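PDB 5E76: SusD-like protein BACOVA_02651, which binds xyloglucan at the bacterial cell surface and probably holds it there before transport into the periplasm for degradation. Local coordinates for residues A[74-79]-A[127-132]; A[355-360]-A[377-382]; A[253-258]-A[266-271]. All coordinates share one frame; numbering follows the deposited sequence.

Contact 1 of 3, residues A[74-79]-A[127-132]; sequences VVTMAN and EDNQKL
Asn129 OD1 is gripped by two donors at once. One is the amide of Asn79, whose ND2 lies 3.2 Å from Asn129 OD1. The other is a water, which donates to Asn129 OD1 over 2.6 Å and also bonds to Thr76 OG1. Asn129 OD1 lies in the Asn79 amide plane, but the bond comes from above the Asn129 carbonyl plane, 36° out of it. The nitrogen of the Asn129 amide is used too: Asn129 ND2 donates to the backbone Thr76 O at 3.1 Å, tilted from the carbonyl plane. Both ends of the Asn129 amide are therefore tied to helix 62-84, which should fix its rotation. With CG anti to the carbonyl carbon (chi1 -61°), the Asn129 amide also rests against Asn79 CB, with Asn129 OD1 3.2 Å from Asn79 CB.

Asn79 has further partners just beyond the contact. Its OD1 is hydrogen-bonded to Arg109 of helix 95-117, and its ND2 also reaches the carbonyl of Ile126. The Asn79 amide also packs against the backbone of Glu127, with Asn79 CG 3.0 Å from Glu127 O; this is contact without a hydrogen bond. At the more exposed side, the Lys131 chain bends at chi2 (-75°) and again near its end. This lays Lys131 CE against the methyl Thr76 CG2 at 3.9 Å, and Lys131 NZ bonds to Ser80. Thr76 OG1 turns back to the carbonyl of Tyr72 in its own helix.

Within the loop, Asp128 OD2 accepts from the backbone Gln130 N at 3.3 Å, an Asx turn. Hydrogen bonds from the Asn129 and Asn79 side chains fasten the loop between helices 95-117 and 143-160 to helix 62-84, within the helical N-terminal region of this SusD-family protein.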
loop_
_atom_site.group_PDB
_atom_site.type_symbol
_atom_site.label_atom_id
_atom_site.label_comp_id
_atom_site.label_asym_id
_atom_site.label_seq_id
_atom_site.Cartn_x
_atom_site.Cartn_y
_atom_site.Cartn_z
ATOM N N VAL A 74 -12.298 5.528 9.493
ATOM C CA VAL A 74 -12.190 4.114 9.838
ATOM C C VAL A 74 -12.235 3.991 11.369
ATOM O O VAL A 74 -12.889 3.089 11.902
ATOM C CB VAL A 74 -10.869 3.425 9.259
ATOM C CG1 VAL A 74 -10.758 1.987 9.722
ATOM C CG2 VAL A 74 -10.806 3.496 7.722
ATOM N N VAL A 75 -11.553 4.905 12.063
ATOM C CA VAL A 75 -11.409 4.842 13.521
ATOM C C VAL A 75 -12.797 5.057 14.166
ATOM O O VAL A 75 -13.213 4.305 15.061
ATOM C CB VAL A 75 -10.332 5.906 14.042
ATOM C CG1 VAL A 75 -10.380 6.100 15.551
ATOM C CG2 VAL A 75 -8.888 5.490 13.620
ATOM N N THR A 76 -13.516 6.062 13.679
ATOM C CA THR A 76 -14.823 6.407 14.216
ATOM C C THR A 76 -15.767 5.222 14.103
ATOM O O THR A 76 -16.426 4.854 15.069
ATOM C CB THR A 76 -15.426 7.611 13.482
ATOM O OG1 THR A 76 -14.657 8.783 13.786
ATOM C CG2 THR A 76 -16.943 7.853 13.867
ATOM N N MET A 77 -15.818 4.627 12.918
ATOM C CA MET A 77 -16.723 3.499 12.658
ATOM C C MET A 77 -16.350 2.240 13.445
ATOM O O MET A 77 -17.217 1.549 13.962
ATOM C CB MET A 77 -16.764 3.179 11.165
ATOM C CG MET A 77 -17.892 2.231 10.819
ATOM S SD MET A 77 -17.986 1.720 9.099
ATOM C CE MET A 77 -18.252 3.331 8.351
ATOM N N ALA A 78 -15.071 1.936 13.550
ATOM C CA ALA A 78 -14.664 0.843 14.412
ATOM C C ALA A 78 -15.140 1.054 15.845
ATOM O O ALA A 78 -15.669 0.130 16.453
ATOM C CB ALA A 78 -13.139 0.669 14.384
ATOM N N ASN A 79 -14.942 2.264 16.376
ATOM C CA ASN A 79 -15.401 2.621 17.716
ATOM C C ASN A 79 -16.940 2.607 17.888
ATOM O O ASN A 79 -17.443 2.266 18.966
ATOM C CB ASN A 79 -14.883 4.016 18.112
ATOM C CG ASN A 79 -13.405 4.020 18.456
ATOM O OD1 ASN A 79 -12.788 2.953 18.616
ATOM N ND2 ASN A 79 -12.823 5.216 18.577
ATOM N N GLU A 127 -10.104 5.687 21.339
ATOM C CA GLU A 127 -10.990 4.555 21.630
ATOM C C GLU A 127 -12.450 4.980 21.697
ATOM O O GLU A 127 -13.337 4.162 21.479
ATOM C CB GLU A 127 -10.643 3.898 22.965
ATOM C CG GLU A 127 -9.322 3.228 22.994
ATOM C CD GLU A 127 -9.042 2.531 24.309
ATOM O OE1 GLU A 127 -8.038 2.864 24.962
ATOM O OE2 GLU A 127 -9.802 1.617 24.680
ATOM N N ASP A 128 -12.694 6.241 22.040
ATOM C CA ASP A 128 -14.063 6.752 22.267
ATOM C C ASP A 128 -14.384 8.018 21.478
ATOM O O ASP A 128 -13.735 9.061 21.667
ATOM C CB ASP A 128 -14.264 7.049 23.747
ATOM C CG ASP A 128 -15.719 7.352 24.082
ATOM O OD1 ASP A 128 -16.518 6.400 24.248
ATOM O OD2 ASP A 128 -16.084 8.553 24.163
ATOM N N ASN A 129 -15.415 7.957 20.640
ATOM C CA ASN A 129 -15.678 9.044 19.691
ATOM C C ASN A 129 -16.079 10.381 20.273
ATOM O O ASN A 129 -15.920 11.412 19.611
ATOM C CB ASN A 129 -16.754 8.620 18.719
ATOM C CG ASN A 129 -16.334 7.426 17.938
ATOM O OD1 ASN A 129 -15.130 7.219 17.744
ATOM N ND2 ASN A 129 -17.296 6.604 17.506
ATOM N N GLN A 130 -16.580 10.370 21.500
ATOM C CA GLN A 130 -17.124 11.583 22.143
ATOM C C GLN A 130 -18.397 12.068 21.485
ATOM O O GLN A 130 -19.407 12.209 22.178
ATOM C CB GLN A 130 -16.107 12.716 22.164
ATOM C CG GLN A 130 -14.771 12.294 22.793
ATOM C CD GLN A 130 -13.981 13.469 23.374
ATOM O OE1 GLN A 130 -14.561 14.452 23.846
ATOM N NE2 GLN A 130 -12.648 13.366 23.349
ATOM N N LYS A 131 -18.379 12.352 20.180
ATOM C CA LYS A 131 -19.615 12.679 19.435
ATOM C C LYS A 131 -20.408 13.880 19.998
ATOM O O LYS A 131 -20.979 14.645 19.221
ATOM C CB LYS A 131 -20.560 11.474 19.382
ATOM C CG LYS A 131 -19.974 10.195 18.771
ATOM C CD LYS A 131 -19.854 10.269 17.239
ATOM C CE LYS A 131 -19.467 8.916 16.612
ATOM N NZ LYS A 131 -20.174 7.730 17.222
ATOM N N LEU A 132 -20.495 14.029 21.321
ATOM C CA LEU A 132 -21.103 15.226 21.917
ATOM C C LEU A 132 -20.298 16.506 21.578
ATOM O O LEU A 132 -20.876 17.606 21.494
ATOM C CB LEU A 132 -21.224 15.062 23.458
ATOM C CG LEU A 132 -22.181 13.991 24.023
ATOM C CD1 LEU A 132 -22.105 13.895 25.574
ATOM C CD2 LEU A 132 -23.606 14.299 23.587
HETATM O O HOH W 1 -13.630 9.045 16.604
#

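Contact 2 of 3, residues A[355-360]-A[377-382]; sequences VYLTYA and YFFNRV
Tyr356 and Phe378 form the dense end of a helix-helix packing contact between helix 352-364 and helix 374-385 of the SusD fold. The two short axes approach to 7.8 Å and run roughly antiparallel, at 140°. An edge of Phe378 points at the face of Tyr356 in an edge-to-face stack, with centroids 4.5 Å apart and planes at 59°. Phe378 CD1 sits over the centre of the tyrosine ring. Phe378 CB adds a CH-pi contact over the same ring. Both CB atoms point across to the other helix, and with CG anti to the carbonyl carbon (chi1 -77° in Tyr356) the rings lie against each other. Helix 197-213 covers this end, with Cys211 touching the side chains of both Tyr356 and Phe378.

The other buried end is purely apolar. Leu357 CD2 lies 3.7 Å from Phe379 CD2, and Leu357 CD2 also meets Val382 CG2. Ala360 CB meets Phe379 CB at 3.9 Å, at the edge of the phenylalanine ring.

The solvent side belongs to Tyr359 and Arg381, both partly exposed and burying less area here. Phe378 CD2 meets the Tyr359 ring at its edge. Arg381 runs beside Tyr356, pointing the same way, while its guanidinium forms a salt bridge with Glu384. Its close approach comes from a single aliphatic carbon: Arg381 CG lies 3.5 Å from Tyr356 CE2.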
loop_
_atom_site.group_PDB
_atom_site.type_symbol
_atom_site.label_atom_id
_atom_site.label_comp_id
_atom_site.label_asym_id
_atom_site.label_seq_id
_atom_site.Cartn_x
_atom_site.Cartn_y
_atom_site.Cartn_z
ATOM N N VAL A 355 3.365 -11.279 3.425
ATOM C CA VAL A 355 3.768 -12.060 4.584
ATOM C C VAL A 355 5.033 -12.871 4.292
ATOM O O VAL A 355 5.878 -13.015 5.175
ATOM C CB VAL A 355 2.691 -13.002 5.056
ATOM C CG1 VAL A 355 3.110 -13.646 6.357
ATOM C CG2 VAL A 355 1.392 -12.269 5.245
ATOM N N TYR A 356 5.198 -13.355 3.065
ATOM C CA TYR A 356 6.405 -14.146 2.728
ATOM C C TYR A 356 7.645 -13.254 2.865
ATOM O O TYR A 356 8.623 -13.611 3.529
ATOM C CB TYR A 356 6.341 -14.733 1.312
ATOM C CG TYR A 356 5.454 -15.963 1.151
ATOM C CD1 TYR A 356 4.544 -16.330 2.136
ATOM C CD2 TYR A 356 5.544 -16.759 0.007
ATOM C CE1 TYR A 356 3.734 -17.439 1.989
ATOM C CE2 TYR A 356 4.746 -17.891 -0.154
ATOM C CZ TYR A 356 3.840 -18.227 0.833
ATOM O OH TYR A 356 3.056 -19.354 0.652
ATOM N N LEU A 357 7.595 -12.087 2.239
ATOM C CA LEU A 357 8.739 -11.161 2.299
ATOM C C LEU A 357 8.997 -10.677 3.695
ATOM O O LEU A 357 10.152 -10.568 4.106
ATOM C CB LEU A 357 8.536 -9.975 1.368
ATOM C CG LEU A 357 8.358 -10.436 -0.096
ATOM C CD1 LEU A 357 8.221 -9.239 -1.019
ATOM C CD2 LEU A 357 9.526 -11.379 -0.554
ATOM N N THR A 358 7.931 -10.439 4.438
ATOM C CA THR A 358 8.048 -10.002 5.817
ATOM C C THR A 358 8.734 -11.080 6.655
ATOM O O THR A 358 9.578 -10.769 7.504
ATOM C CB THR A 358 6.653 -9.672 6.413
ATOM O OG1 THR A 358 6.106 -8.520 5.763
ATOM C CG2 THR A 358 6.736 -9.438 7.891
ATOM N N TYR A 359 8.360 -12.342 6.447
ATOM C CA TYR A 359 9.050 -13.429 7.114
ATOM C C TYR A 359 10.541 -13.321 6.790
ATOM O O TYR A 359 11.383 -13.342 7.686
ATOM C CB TYR A 359 8.491 -14.799 6.676
ATOM C CG TYR A 359 9.026 -15.992 7.467
ATOM C CD1 TYR A 359 9.590 -15.800 8.717
ATOM C CD2 TYR A 359 8.938 -17.310 6.975
ATOM C CE1 TYR A 359 10.062 -16.846 9.461
ATOM C CE2 TYR A 359 9.409 -18.380 7.719
ATOM C CZ TYR A 359 9.974 -18.146 8.961
ATOM O OH TYR A 359 10.453 -19.180 9.725
ATOM N N ALA A 360 10.858 -13.182 5.510
ATOM C CA ALA A 360 12.244 -13.138 5.066
ATOM C C ALA A 360 13.004 -12.044 5.757
ATOM O O ALA A 360 14.092 -12.292 6.328
ATOM C CB ALA A 360 12.303 -12.951 3.583
ATOM N N TYR A 377 13.312 -19.434 2.005
ATOM C CA TYR A 377 12.387 -20.204 1.171
ATOM C C TYR A 377 11.159 -19.389 0.750
ATOM O O TYR A 377 10.755 -19.405 -0.413
ATOM C CB TYR A 377 11.940 -21.472 1.910
ATOM C CG TYR A 377 10.854 -22.236 1.229
ATOM C CD1 TYR A 377 11.157 -23.127 0.207
ATOM C CD2 TYR A 377 9.527 -22.105 1.616
ATOM C CE1 TYR A 377 10.184 -23.857 -0.418
ATOM C CE2 TYR A 377 8.532 -22.827 0.985
ATOM C CZ TYR A 377 8.874 -23.710 -0.037
ATOM O OH TYR A 377 7.921 -24.469 -0.700
ATOM N N PHE A 378 10.564 -18.653 1.679
ATOM C CA PHE A 378 9.337 -17.967 1.303
ATOM C C PHE A 378 9.657 -16.739 0.475
ATOM O O PHE A 378 8.868 -16.373 -0.401
ATOM C CB PHE A 378 8.482 -17.674 2.527
ATOM C CG PHE A 378 7.741 -18.902 3.002
ATOM C CD1 PHE A 378 6.688 -19.403 2.259
ATOM C CD2 PHE A 378 8.133 -19.586 4.144
ATOM C CE1 PHE A 378 6.013 -20.521 2.661
ATOM C CE2 PHE A 378 7.455 -20.718 4.555
ATOM C CZ PHE A 378 6.403 -21.191 3.814
ATOM N N PHE A 379 10.846 -16.165 0.672
ATOM C CA PHE A 379 11.330 -15.134 -0.241
ATOM C C PHE A 379 11.325 -15.644 -1.681
ATOM O O PHE A 379 10.587 -15.148 -2.521
ATOM C CB PHE A 379 12.732 -14.673 0.153
ATOM C CG PHE A 379 13.313 -13.648 -0.790
ATOM C CD1 PHE A 379 14.009 -14.045 -1.927
ATOM C CD2 PHE A 379 13.154 -12.290 -0.545
ATOM C CE1 PHE A 379 14.527 -13.105 -2.800
ATOM C CE2 PHE A 379 13.665 -11.342 -1.419
ATOM C CZ PHE A 379 14.347 -11.744 -2.550
ATOM N N ASN A 380 12.119 -16.687 -1.923
ATOM C CA ASN A 380 12.330 -17.282 -3.258
ATOM C C ASN A 380 11.077 -17.791 -3.869
ATOM O O ASN A 380 10.894 -17.802 -5.093
ATOM C CB ASN A 380 13.320 -18.430 -3.155
ATOM C CG ASN A 380 14.739 -17.965 -3.175
ATOM O OD1 ASN A 380 15.103 -17.081 -3.950
ATOM N ND2 ASN A 380 15.556 -18.541 -2.316
ATOM N N ARG A 381 10.202 -18.226 -2.992
ATOM C CA ARG A 381 8.882 -18.615 -3.401
ATOM C C ARG A 381 8.161 -17.463 -4.141
ATOM O O ARG A 381 7.398 -17.717 -5.068
ATOM C CB ARG A 381 8.138 -19.088 -2.159
ATOM C CG ARG A 381 6.778 -19.648 -2.360
ATOM C CD ARG A 381 6.740 -21.052 -3.016
ATOM N NE ARG A 381 5.483 -21.059 -3.747
ATOM C CZ ARG A 381 5.355 -20.701 -5.021
ATOM N NH1 ARG A 381 6.426 -20.397 -5.739
ATOM N NH2 ARG A 381 4.157 -20.665 -5.588
ATOM N N VAL A 382 8.440 -16.199 -3.765
ATOM C CA VAL A 382 7.854 -15.019 -4.439
ATOM C C VAL A 382 8.516 -14.799 -5.789
ATOM O O VAL A 382 7.886 -14.414 -6.763
ATOM C CB VAL A 382 7.995 -13.688 -3.563
ATOM C CG1 VAL A 382 7.678 -12.450 -4.351
ATOM C CG2 VAL A 382 7.122 -13.771 -2.341
#

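Contact 3 of 3, residues A[253-258]-A[266-271]; sequences TLLSDL and GGVNCW. With BGC (beta-D-glucopyranose), chain B; BGC (beta-D-glucopyranose), chain C.
Trp271 lays its six-membered ring over Ser256 CB. The carbon stands 3.5 Å from the centroid of that ring, 17° off its normal, a CH-pi contact over the face. Ser256 O lies over the same face, nearer the pyrrole side. The opposite face carries a glucose: C5 of the BGC of chain C is 3.7 Å above the plane, offset toward the rim. The indole is thus sandwiched between helix 255-258 and the bound sugar. Its CG sits between the backbone N and the carbonyl carbon (chi1 51°), which folds the ring back over Ser256.

Three hydrogen bonds join the two segments. Trp271 N donates to Ser256 O at 3.0 Å, in the carbonyl plane. Ser256 OG donates to Asn269 O at 2.9 Å, and the same hydroxyl oxygen is bonded to the backbone N of Met341. Trp271 NE1 donates to Asp257 OD1 at 3.0 Å. The acid is met on its anti side, and OD1 lies near the ring plane. Asp257 OD1 also forms a salt bridge with Arg30, another residue of the glycan pocket. This second-shell carboxylate probably helps to position both the tryptophan and the arginine.

Earlier in the loop the contact is apolar, with Leu255 CD2 4.1 Å from Val268 CG1. Asn269 turns its amide to Gln340 and touches a bound xylose.

Asn269 and Trp271 belong to the glycan pocket. O2 of the BGC of chain B lies 2.9 Å from Trp271 O, a possible hydrogen bond whose proton is not settled. The chemistry implies an aromatic platform of the kind common in carbohydrate-binding proteins. The indole N-H is bonded to Asp257, and the ring offers its face to the glucose of chain C.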
loop_
_atom_site.group_PDB
_atom_site.type_symbol
_atom_site.label_atom_id
_atom_site.label_comp_id
_atom_site.label_asym_id
_atom_site.label_seq_id
_atom_site.Cartn_x
_atom_site.Cartn_y
_atom_site.Cartn_z
ATOM N N THR A 253 -13.268 4.535 -6.660
ATOM C CA THR A 253 -13.284 5.647 -7.597
ATOM C C THR A 253 -11.968 5.898 -8.330
ATOM O O THR A 253 -11.829 6.890 -9.064
ATOM C CB THR A 253 -13.678 6.925 -6.856
ATOM O OG1 THR A 253 -12.913 6.989 -5.654
ATOM C CG2 THR A 253 -15.145 6.886 -6.487
ATOM N N LEU A 254 -11.015 4.983 -8.162
ATOM C CA LEU A 254 -9.646 5.218 -8.632
ATOM C C LEU A 254 -9.477 5.037 -10.142
ATOM O O LEU A 254 -8.481 5.485 -10.710
ATOM C CB LEU A 254 -8.659 4.302 -7.874
ATOM C CG LEU A 254 -8.466 4.638 -6.373
ATOM C CD1 LEU A 254 -7.542 3.620 -5.699
ATOM C CD2 LEU A 254 -7.920 6.053 -6.183
ATOM N N LEU A 255 -10.456 4.415 -10.789
ATOM C CA LEU A 255 -10.367 4.069 -12.212
ATOM C C LEU A 255 -9.851 5.179 -13.152
ATOM O O LEU A 255 -8.911 4.960 -13.924
ATOM C CB LEU A 255 -11.746 3.627 -12.688
ATOM C CG LEU A 255 -11.824 2.979 -14.056
ATOM C CD1 LEU A 255 -11.373 1.542 -13.920
ATOM C CD2 LEU A 255 -13.216 3.090 -14.574
ATOM N N SER A 256 -10.471 6.356 -13.085
ATOM C CA SER A 256 -10.212 7.436 -14.047
ATOM C C SER A 256 -8.913 8.146 -13.743
ATOM O O SER A 256 -8.327 8.791 -14.625
ATOM C CB SER A 256 -11.355 8.469 -14.060
ATOM O OG SER A 256 -12.613 7.907 -14.405
ATOM N N ASP A 257 -8.506 8.058 -12.474
ATOM C CA ASP A 257 -7.205 8.554 -12.011
ATOM C C ASP A 257 -6.040 7.629 -12.449
ATOM O O ASP A 257 -4.903 8.097 -12.615
ATOM C CB ASP A 257 -7.153 8.680 -10.472
ATOM C CG ASP A 257 -8.035 9.791 -9.909
ATOM O OD1 ASP A 257 -8.662 10.559 -10.674
ATOM O OD2 ASP A 257 -8.081 9.901 -8.664
ATOM N N LEU A 258 -6.293 6.324 -12.575
ATOM C CA LEU A 258 -5.209 5.394 -12.920
ATOM C C LEU A 258 -5.035 5.291 -14.422
ATOM O O LEU A 258 -3.903 5.294 -14.897
ATOM C CB LEU A 258 -5.442 3.989 -12.326
ATOM C CG LEU A 258 -5.441 3.920 -10.793
ATOM C CD1 LEU A 258 -5.913 2.590 -10.294
ATOM C CD2 LEU A 258 -4.056 4.233 -10.208
ATOM N N GLY A 266 -12.341 0.379 -22.355
ATOM C CA GLY A 266 -13.522 0.102 -23.143
ATOM C C GLY A 266 -14.366 1.346 -23.323
ATOM O O GLY A 266 -15.583 1.297 -23.197
ATOM N N GLY A 267 -13.701 2.468 -23.586
ATOM C CA GLY A 267 -14.362 3.729 -23.834
ATOM C C GLY A 267 -14.529 4.670 -22.637
ATOM O O GLY A 267 -14.616 5.878 -22.836
ATOM N N VAL A 268 -14.578 4.134 -21.415
ATOM C CA VAL A 268 -14.926 4.923 -20.221
ATOM C C VAL A 268 -13.988 6.110 -19.978
ATOM O O VAL A 268 -12.794 6.033 -20.230
ATOM C CB VAL A 268 -14.946 4.031 -18.962
ATOM C CG1 VAL A 268 -15.086 4.862 -17.703
ATOM C CG2 VAL A 268 -16.082 3.020 -19.058
ATOM N N ASN A 269 -14.544 7.211 -19.484
ATOM C CA ASN A 269 -13.775 8.445 -19.312
ATOM C C ASN A 269 -12.642 8.277 -18.293
ATOM O O ASN A 269 -12.822 7.630 -17.257
ATOM C CB ASN A 269 -14.696 9.591 -18.884
ATOM C CG ASN A 269 -13.983 10.933 -18.834
ATOM O OD1 ASN A 269 -13.149 11.241 -19.685
ATOM N ND2 ASN A 269 -14.325 11.748 -17.839
ATOM N N CYS A 270 -11.483 8.855 -18.604
ATOM C CA CYS A 270 -10.318 8.799 -17.725
ATOM C C CYS A 270 -9.353 9.890 -18.138
ATOM O O CYS A 270 -9.569 10.551 -19.169
ATOM C CB CYS A 270 -9.639 7.420 -17.773
ATOM S SG CYS A 270 -9.128 6.881 -19.422
ATOM N N TRP A 271 -8.296 10.083 -17.344
ATOM C CA TRP A 271 -7.424 11.232 -17.535
ATOM C C TRP A 271 -6.039 11.104 -16.933
ATOM O O TRP A 271 -5.288 12.071 -16.945
ATOM C CB TRP A 271 -8.105 12.482 -16.938
ATOM C CG TRP A 271 -8.557 12.225 -15.553
ATOM C CD1 TRP A 271 -7.766 12.047 -14.454
ATOM C CD2 TRP A 271 -9.909 12.085 -15.103
ATOM N NE1 TRP A 271 -8.537 11.799 -13.355
ATOM C CE2 TRP A 271 -9.857 11.826 -13.719
ATOM C CE3 TRP A 271 -11.160 12.162 -15.732
ATOM C CZ2 TRP A 271 -11.011 11.647 -12.952
ATOM C CZ3 TRP A 271 -12.298 11.974 -14.972
ATOM C CH2 TRP A 271 -12.222 11.721 -13.600
HETATM C C2 BGC B . -5.458 15.516 -15.998
HETATM C C3 BGC B . -4.202 16.286 -16.102
HETATM C C4 BGC B . -4.359 17.393 -17.038
HETATM C C5 BGC B . -5.440 18.311 -16.642
HETATM C C6 BGC B . -5.601 19.346 -17.732
HETATM C C1 BGC B . -6.569 16.429 -15.443
HETATM O O2 BGC B . -5.284 14.369 -15.171
HETATM O O3 BGC B . -3.104 15.397 -16.516
HETATM O O4 BGC B . -3.134 18.183 -17.116
HETATM O O5 BGC B . -6.695 17.581 -16.442
HETATM O O6 BGC B . -6.936 19.822 -17.794
HETATM C C2 BGC C . -11.271 16.738 -14.641
HETATM C C3 BGC C . -10.056 16.483 -15.525
HETATM C C4 BGC C . -8.770 16.500 -14.707
HETATM C C5 BGC C . -8.897 15.625 -13.466
HETATM C C6 BGC C . -7.640 15.703 -12.608
HETATM C C1 BGC C . -11.248 15.847 -13.406
HETATM O O2 BGC C . -12.467 16.491 -15.389
HETATM O O3 BGC C . -9.987 17.483 -16.547
HETATM O O4 BGC C . -7.681 16.034 -15.513
HETATM O O5 BGC C . -10.025 16.044 -12.699
HETATM O O6 BGC C . -7.983 15.526 -11.229
#

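Along the chain the order is contact 1, then contact 3, then contact 2, each closing before the next opens. Contact 1 belongs to the N-terminal helical part and joins helix 62-84 to a loop. Contacts 3 and 2 both fall in the later part of the chain but share no helix, and they lie on opposite sides of the chain's centre. No two contacts touch. Their centres are 34 to 36 Å apart, and the nearest atoms of contacts 1 and 3 are about 14 Å apart. Only contact 3 holds residues of the glycan pocket. Sugar recognition thus lies there, while contacts 1 and 2 are remote from it and probably serve to join parts of the helical scaffold.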